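PDB 4S3J: cortical-lytic enzyme from Bacillus cereus, which acts as an N-acetylglucosaminidase that breaks down partially degraded spore cortex peptidoglycan during germination, recognising its muramic acid delta-lactam residues. Local coordinates for residues S10-S13 against V14-A18; Y55-Q58 against P59-L63; S87-H90 against V91-L95. All coordinates share one frame; numbering follows the deposited sequence.

Contact 1 of 3, residues S10-S13 against V14-A18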
loop_
_atom_site.group_PDB
_atom_site.type_symbol
_atom_site.label_atom_id
_atom_site.label_comp_id
_atom_site.label_asym_id
_atom_site.label_seq_id
_atom_site.Cartn_x
_atom_site.Cartn_y
_atom_site.Cartn_z
ATOM N N SER A 10 7.655 -28.296 2.290
ATOM C CA SER A 10 7.215 -29.516 1.610
ATOM C C SER A 10 6.414 -30.436 2.526
ATOM O O SER A 10 6.859 -30.780 3.619
ATOM C CB SER A 10 8.434 -30.296 1.105
ATOM O OG SER A 10 9.262 -29.486 0.291
ATOM N N GLY A 11 5.227 -30.822 2.077
ATOM C CA GLY A 11 4.389 -31.741 2.835
ATOM C C GLY A 11 3.339 -31.117 3.723
ATOM O O GLY A 11 2.440 -31.805 4.218
ATOM N N ASP A 12 3.453 -29.815 3.958
ATOM C CA ASP A 12 2.506 -29.111 4.835
ATOM C C ASP A 12 1.091 -29.047 4.262
ATOM O O ASP A 12 0.891 -28.849 3.053
ATOM C CB ASP A 12 2.938 -27.666 5.067
ATOM C CG ASP A 12 4.132 -27.493 5.984
ATOM O OD1 ASP A 12 4.531 -28.425 6.718
ATOM O OD2 ASP A 12 4.671 -26.347 5.993
ATOM N N SER A 13 0.114 -29.189 5.147
ATOM C CA SER A 13 -1.292 -28.901 4.862
ATOM C C SER A 13 -1.858 -28.030 5.983
ATOM O O SER A 13 -1.210 -27.841 7.012
ATOM C CB SER A 13 -2.084 -30.194 4.738
ATOM O OG SER A 13 -2.120 -30.896 5.980
ATOM N N VAL A 14 -3.053 -27.473 5.800
ATOM C CA VAL A 14 -3.674 -26.745 6.910
ATOM C C VAL A 14 -3.840 -27.671 8.114
ATOM O O VAL A 14 -3.784 -27.216 9.244
ATOM C CB VAL A 14 -5.027 -26.101 6.524
ATOM C CG1 VAL A 14 -4.796 -25.056 5.413
ATOM C CG2 VAL A 14 -6.050 -27.115 6.101
ATOM N N TYR A 15 -4.065 -28.961 7.861
ATOM C CA TYR A 15 -4.242 -29.935 8.932
ATOM C C TYR A 15 -2.932 -30.190 9.680
ATOM O O TYR A 15 -2.888 -30.142 10.923
ATOM C CB TYR A 15 -4.772 -31.235 8.328
ATOM C CG TYR A 15 -6.130 -31.061 7.677
ATOM C CD1 TYR A 15 -7.310 -31.048 8.423
ATOM C CD2 TYR A 15 -6.224 -30.823 6.313
ATOM C CE1 TYR A 15 -8.534 -30.850 7.813
ATOM C CE2 TYR A 15 -7.425 -30.612 5.703
ATOM C CZ TYR A 15 -8.582 -30.624 6.444
ATOM O OH TYR A 15 -9.784 -30.421 5.805
ATOM N N SER A 16 -1.850 -30.418 8.932
ATOM C CA SER A 16 -0.580 -30.709 9.575
ATOM C C SER A 16 -0.042 -29.479 10.302
ATOM O O SER A 16 0.509 -29.615 11.399
ATOM C CB SER A 16 0.439 -31.279 8.575
ATOM O OG SER A 16 0.894 -30.333 7.617
ATOM N N LEU A 17 -0.224 -28.277 9.736
ATOM C CA LEU A 17 0.217 -27.063 10.395
ATOM C C LEU A 17 -0.575 -26.787 11.654
ATOM O O LEU A 17 -0.006 -26.393 12.656
ATOM C CB LEU A 17 0.123 -25.865 9.442
ATOM C CG LEU A 17 1.194 -25.839 8.364
ATOM C CD1 LEU A 17 0.866 -24.752 7.356
ATOM C CD2 LEU A 17 2.584 -25.633 8.931
ATOM N N ALA A 18 -1.879 -27.022 11.620
ATOM C CA ALA A 18 -2.701 -26.869 12.820
ATOM C C ALA A 18 -2.229 -27.850 13.896
ATOM O O ALA A 18 -2.167 -27.497 15.072
ATOM C CB ALA A 18 -4.172 -27.102 12.496
HETATM O O HOH W 1 3.045 -29.167 8.851
#

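Contact 2 of 3, residues Y55-Q58 against P59-L63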
loop_
_atom_site.group_PDB
_atom_site.type_symbol
_atom_site.label_atom_id
_atom_site.label_comp_id
_atom_site.label_asym_id
_atom_site.label_seq_id
_atom_site.Cartn_x
_atom_site.Cartn_y
_atom_site.Cartn_z
ATOM N N TYR A 55 7.370 -17.581 19.648
ATOM C CA TYR A 55 7.719 -17.372 18.254
ATOM C C TYR A 55 8.684 -18.426 17.749
ATOM O O TYR A 55 9.645 -18.758 18.442
ATOM C CB TYR A 55 8.319 -15.974 18.090
ATOM C CG TYR A 55 8.686 -15.634 16.671
ATOM C CD1 TYR A 55 7.713 -15.179 15.777
ATOM C CD2 TYR A 55 9.998 -15.745 16.213
ATOM C CE1 TYR A 55 8.028 -14.867 14.498
ATOM C CE2 TYR A 55 10.317 -15.431 14.910
ATOM C CZ TYR A 55 9.319 -14.978 14.057
ATOM O OH TYR A 55 9.594 -14.648 12.743
ATOM N N TYR A 56 8.433 -18.943 16.545
ATOM C CA TYR A 56 9.338 -19.911 15.928
ATOM C C TYR A 56 10.051 -19.260 14.750
ATOM O O TYR A 56 9.434 -18.759 13.809
ATOM C CB TYR A 56 8.578 -21.172 15.507
ATOM C CG TYR A 56 7.986 -21.855 16.716
ATOM C CD1 TYR A 56 8.766 -22.653 17.542
ATOM C CD2 TYR A 56 6.663 -21.663 17.066
ATOM C CE1 TYR A 56 8.238 -23.242 18.670
ATOM C CE2 TYR A 56 6.126 -22.254 18.185
ATOM C CZ TYR A 56 6.924 -23.032 18.991
ATOM O OH TYR A 56 6.398 -23.630 20.114
ATOM N N VAL A 57 11.372 -19.266 14.834
ATOM C CA VAL A 57 12.222 -18.535 13.902
ATOM C C VAL A 57 12.015 -18.979 12.448
ATOM O O VAL A 57 11.889 -20.171 12.130
ATOM C CB VAL A 57 13.719 -18.686 14.329
ATOM C CG1 VAL A 57 14.667 -18.216 13.236
ATOM C CG2 VAL A 57 13.984 -17.937 15.645
ATOM N N GLN A 58 11.933 -17.987 11.580
ATOM C CA GLN A 58 11.717 -18.192 10.151
ATOM C C GLN A 58 12.992 -17.930 9.342
ATOM O O GLN A 58 13.894 -17.246 9.810
ATOM C CB GLN A 58 10.603 -17.263 9.664
ATOM C CG GLN A 58 9.265 -17.521 10.319
ATOM C CD GLN A 58 8.775 -18.907 10.046
ATOM O OE1 GLN A 58 8.571 -19.284 8.882
ATOM N NE2 GLN A 58 8.614 -19.710 11.109
ATOM N N PRO A 59 13.037 -18.430 8.102
ATOM C CA PRO A 59 14.210 -18.155 7.261
ATOM C C PRO A 59 14.517 -16.667 7.122
ATOM O O PRO A 59 13.631 -15.845 6.829
ATOM C CB PRO A 59 13.828 -18.767 5.913
ATOM C CG PRO A 59 12.794 -19.817 6.241
ATOM C CD PRO A 59 12.070 -19.339 7.459
ATOM N N GLY A 60 15.788 -16.322 7.334
ATOM C CA GLY A 60 16.259 -14.950 7.231
ATOM C C GLY A 60 16.044 -14.068 8.456
ATOM O O GLY A 60 16.493 -12.920 8.497
ATOM N N ASP A 61 15.390 -14.595 9.486
ATOM C CA ASP A 61 15.141 -13.810 10.691
ATOM C C ASP A 61 16.441 -13.407 11.387
ATOM O O ASP A 61 17.449 -14.114 11.337
ATOM C CB ASP A 61 14.308 -14.603 11.702
ATOM C CG ASP A 61 12.813 -14.372 11.579
ATOM O OD1 ASP A 61 12.370 -13.363 10.992
ATOM O OD2 ASP A 61 12.069 -15.229 12.092
ATOM N N SER A 62 16.362 -12.277 12.078
ATOM C CA SER A 62 17.377 -11.826 13.006
ATOM C C SER A 62 16.652 -11.376 14.251
ATOM O O SER A 62 15.443 -11.121 14.204
ATOM C CB SER A 62 18.186 -10.679 12.406
ATOM O OG SER A 62 17.341 -9.553 12.165
ATOM N N LEU A 63 17.361 -11.267 15.367
ATOM C CA LEU A 63 16.730 -10.748 16.566
ATOM C C LEU A 63 16.283 -9.319 16.334
ATOM O O LEU A 63 15.229 -8.918 16.792
ATOM C CB LEU A 63 17.667 -10.837 17.768
ATOM C CG LEU A 63 17.916 -12.225 18.356
ATOM C CD1 LEU A 63 18.893 -12.109 19.529
ATOM C CD2 LEU A 63 16.617 -12.897 18.818
#

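Contact 3 of 3, residues S87-H90 against V91-L95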
loop_
_atom_site.group_PDB
_atom_site.type_symbol
_atom_site.label_atom_id
_atom_site.label_comp_id
_atom_site.label_asym_id
_atom_site.label_seq_id
_atom_site.Cartn_x
_atom_site.Cartn_y
_atom_site.Cartn_z
ATOM N N SER A 87 23.035 -12.759 17.898
ATOM C CA SER A 87 23.098 -14.218 18.014
ATOM C C SER A 87 22.605 -14.933 16.756
ATOM O O SER A 87 21.618 -14.514 16.150
ATOM C CB SER A 87 22.263 -14.676 19.209
ATOM O OG SER A 87 22.342 -16.073 19.371
ATOM N N ILE A 88 23.295 -16.007 16.375
ATOM C CA ILE A 88 22.928 -16.785 15.192
ATOM C C ILE A 88 21.698 -17.637 15.461
ATOM O O ILE A 88 21.730 -18.543 16.293
ATOM C CB ILE A 88 24.061 -17.746 14.759
ATOM C CG1 ILE A 88 25.346 -16.988 14.432
ATOM C CG2 ILE A 88 23.612 -18.637 13.592
ATOM C CD1 ILE A 88 26.571 -17.897 14.424
ATOM N N LEU A 89 20.634 -17.376 14.709
ATOM C CA LEU A 89 19.391 -18.126 14.847
ATOM C C LEU A 89 19.311 -19.276 13.835
ATOM O O LEU A 89 20.005 -19.277 12.824
ATOM C CB LEU A 89 18.194 -17.180 14.681
ATOM C CG LEU A 89 18.213 -15.923 15.553
ATOM C CD1 LEU A 89 16.989 -15.093 15.278
ATOM C CD2 LEU A 89 18.286 -16.260 17.030
ATOM N N HIS A 90 18.453 -20.251 14.112
ATOM C CA HIS A 90 18.173 -21.311 13.152
ATOM C C HIS A 90 16.666 -21.485 13.014
ATOM O O HIS A 90 15.904 -21.208 13.950
ATOM C CB HIS A 90 18.841 -22.629 13.561
ATOM C CG HIS A 90 18.350 -23.184 14.864
ATOM N ND1 HIS A 90 18.964 -22.899 16.072
ATOM C CD2 HIS A 90 17.320 -24.005 15.150
ATOM C CE1 HIS A 90 18.318 -23.519 17.039
ATOM N NE2 HIS A 90 17.317 -24.201 16.517
ATOM N N VAL A 91 16.235 -21.912 11.837
ATOM C CA VAL A 91 14.803 -22.063 11.558
ATOM C C VAL A 91 14.184 -23.073 12.517
ATOM O O VAL A 91 14.716 -24.165 12.717
ATOM C CB VAL A 91 14.556 -22.496 10.098
ATOM C CG1 VAL A 91 13.080 -22.815 9.855
ATOM C CG2 VAL A 91 15.000 -21.391 9.161
ATOM N N GLY A 92 13.064 -22.682 13.122
ATOM C CA GLY A 92 12.368 -23.517 14.086
ATOM C C GLY A 92 12.727 -23.235 15.528
ATOM O O GLY A 92 12.045 -23.694 16.438
ATOM N N GLN A 93 13.797 -22.481 15.736
ATOM C CA GLN A 93 14.207 -22.088 17.084
ATOM C C GLN A 93 13.065 -21.372 17.790
ATOM O O GLN A 93 12.453 -20.463 17.227
ATOM C CB GLN A 93 15.434 -21.174 17.007
ATOM C CG GLN A 93 16.031 -20.783 18.334
ATOM C CD GLN A 93 17.285 -19.955 18.184
ATOM O OE1 GLN A 93 17.863 -19.874 17.101
ATOM N NE2 GLN A 93 17.718 -19.337 19.269
ATOM N N GLN A 94 12.789 -21.766 19.021
ATOM C CA GLN A 94 11.721 -21.169 19.801
ATOM C C GLN A 94 12.215 -19.990 20.621
ATOM O O GLN A 94 13.181 -20.122 21.377
ATOM C CB GLN A 94 11.104 -22.219 20.726
ATOM C CG GLN A 94 10.046 -21.677 21.662
ATOM C CD GLN A 94 9.529 -22.722 22.624
ATOM O OE1 GLN A 94 10.244 -23.663 22.972
ATOM N NE2 GLN A 94 8.323 -22.510 23.138
ATOM N N LEU A 95 11.500 -18.862 20.536
ATOM C CA LEU A 95 11.804 -17.681 21.342
ATOM C C LEU A 95 10.605 -17.222 22.170
ATOM O O LEU A 95 9.442 -17.325 21.742
ATOM C CB LEU A 95 12.242 -16.512 20.447
ATOM C CG LEU A 95 13.462 -16.752 19.571
ATOM C CD1 LEU A 95 13.654 -15.547 18.636
ATOM C CD2 LEU A 95 14.713 -16.985 20.391
HETATM O O HOH W 2 20.543 -18.487 18.950
#

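Contact 1 of 3, residues S10-S13 against V14-A18
Ser13 and Ser16 form a capping box at the start of helix 14-21, the first helix of the N-terminal LysM domain. The exchange is reciprocal. Ser13, the N-cap residue, accepts the Ser16 backbone N-H on its side-chain oxygen (Ser16 N to Ser13 OG 3.0 Å), while Ser16 OG takes the backbone N-H of Ser13 at 2.8 Å from Ser13 N, a nearly straight bond with an angle of 171° at the hydrogen. Both hydroxyls sit between their own backbone N and carbonyl carbon (chi1 65° for Ser13, 69° for Ser16), which turns each back onto the main chain of the other.

The Ser13 carbonyl is used as well: Leu17 N donates to Ser13 O at 2.9 Å, the first i to i+4 bond of the helix. The CB and CG of Leu17 lie against that same oxygen, and its CD2 reaches the carboxylate of Asp12, the two side chains crossing at about a right angle. Leu17 also packs on Leu40 and, together with Val14, on Ile28 of helix 25-31, so the capped turn is fixed to the second helix of the domain.

Asp12 divides its two oxygens. OD2 accepts from the backbone N of Arg9, closing the loop in front of the helix, and OD1 accepts a hydrogen bond from a water 2.7 Å away, which also lies 2.7 Å from Ser16 OG.

Contact 2 of 3, residues Y55-Q58 against P59-L63
Gln58 and Asp61 are the two ends of a type II beta turn, and together with Pro59 between them they make up most of this contact. The turn is closed by Asp61 N donating to Gln58 O at 3.1 Å. Gly60 takes the positive phi (83°) that the third position of such a turn requires.

Asp61 folds its carboxylate back under the turn, and OD2 does the work there, gripped by two donors. The phenol OH of Tyr55 donates a hydrogen bond to Asp61 OD2 at 2.6 Å, arriving on the syn side and close to the carboxylate plane; seen from the tyrosine, the oxygen lies at the edge of the ring, in its plane. The second donor is the backbone of Gln58, whose N stands 2.8 Å from Asp61 OD2 and approaches from above the carboxylate plane. Two such donors would be expected to favour the charged form of the aspartate. Asp61 CB meanwhile rests 3.9 Å from Val57 CG1.

The Gln58 side chain runs beside that of Asp61 but is bent at chi2 (-61°), and this fold brings its amide back along its own strand. Gln58 NE2 therefore bonds to Tyr56 O at 3.0 Å, while OE1 accepts from the backbone N of Thr7, tying the turn to the neighbouring LysM domain. Pro59 lies alongside Gln58, its CD 3.8 Å from Gln58 OE1.

Beyond the turn Ser62 caps helix 63-70 by accepting from Arg65 N. The whole is a strand-turn-helix connection, the first beta-to-alpha link of the beta-alpha-alpha-beta LysM fold.

Contact 3 of 3, residues S87-H90 against V91-L95
A side-chain-braced type II beta turn, His90 to Gln93, leads the loop after helix 74-80 into strand 94-96 at the surface of the second LysM domain. Gln93 N closes it on His90 O at 3.0 Å, and Gly92 adopts the positive phi (95°) that puts glycine at this corner.

Gln93 then reaches back across the turn. With CG anti to the backbone N (chi1 -175°) and the chain extended beyond, its amide arrives beside the loop before the turn, where OE1 accepts from His90 N at 3.1 Å with the donor in the carbonyl plane. The imidazole of His90 lies over the aliphatic part of the same side chain, a CH-pi contact in which Gln93 CB stands 3.7 Å from the ring centroid; ring and amide planes are only 20° apart. From another direction Leu89 CD2 touches both OE1 and NE2 of the amide, while Leu89 itself packs on Ile66 of helix 63-70.

The NE2 end of the amide is met by a water: Gln93 NE2 donates to a molecule 3.0 Å away, which in turn donates to Ile88 O and is hydrogen-bonded to Ser87 OG. Such a turn delivers the chain to the closing strand of the two-stranded antiparallel LysM sheet.

The three contacts follow one another along the chain, all in its two LysM domains and away from the glutamate that is probably the proton donor of the glycosidase. Contact 1 belongs to the first LysM domain; contacts 2 and 3 share the second, where each contributes to one strand of the antiparallel pair 54-56 and 94-96. Their centres are about 6 Å apart, and they join directly through probable backbone hydrogen bonds, Tyr55 O with Leu95 N and Val57 N with Gln93 O. Contact 1 stays separate, its centre about 19 Å from that of contact 2 and 21 Å from that of contact 3. Contacts 1 and 2 occupy matching strand-to-helix loops of the two LysM domains, modules that generally bind peptidoglycan.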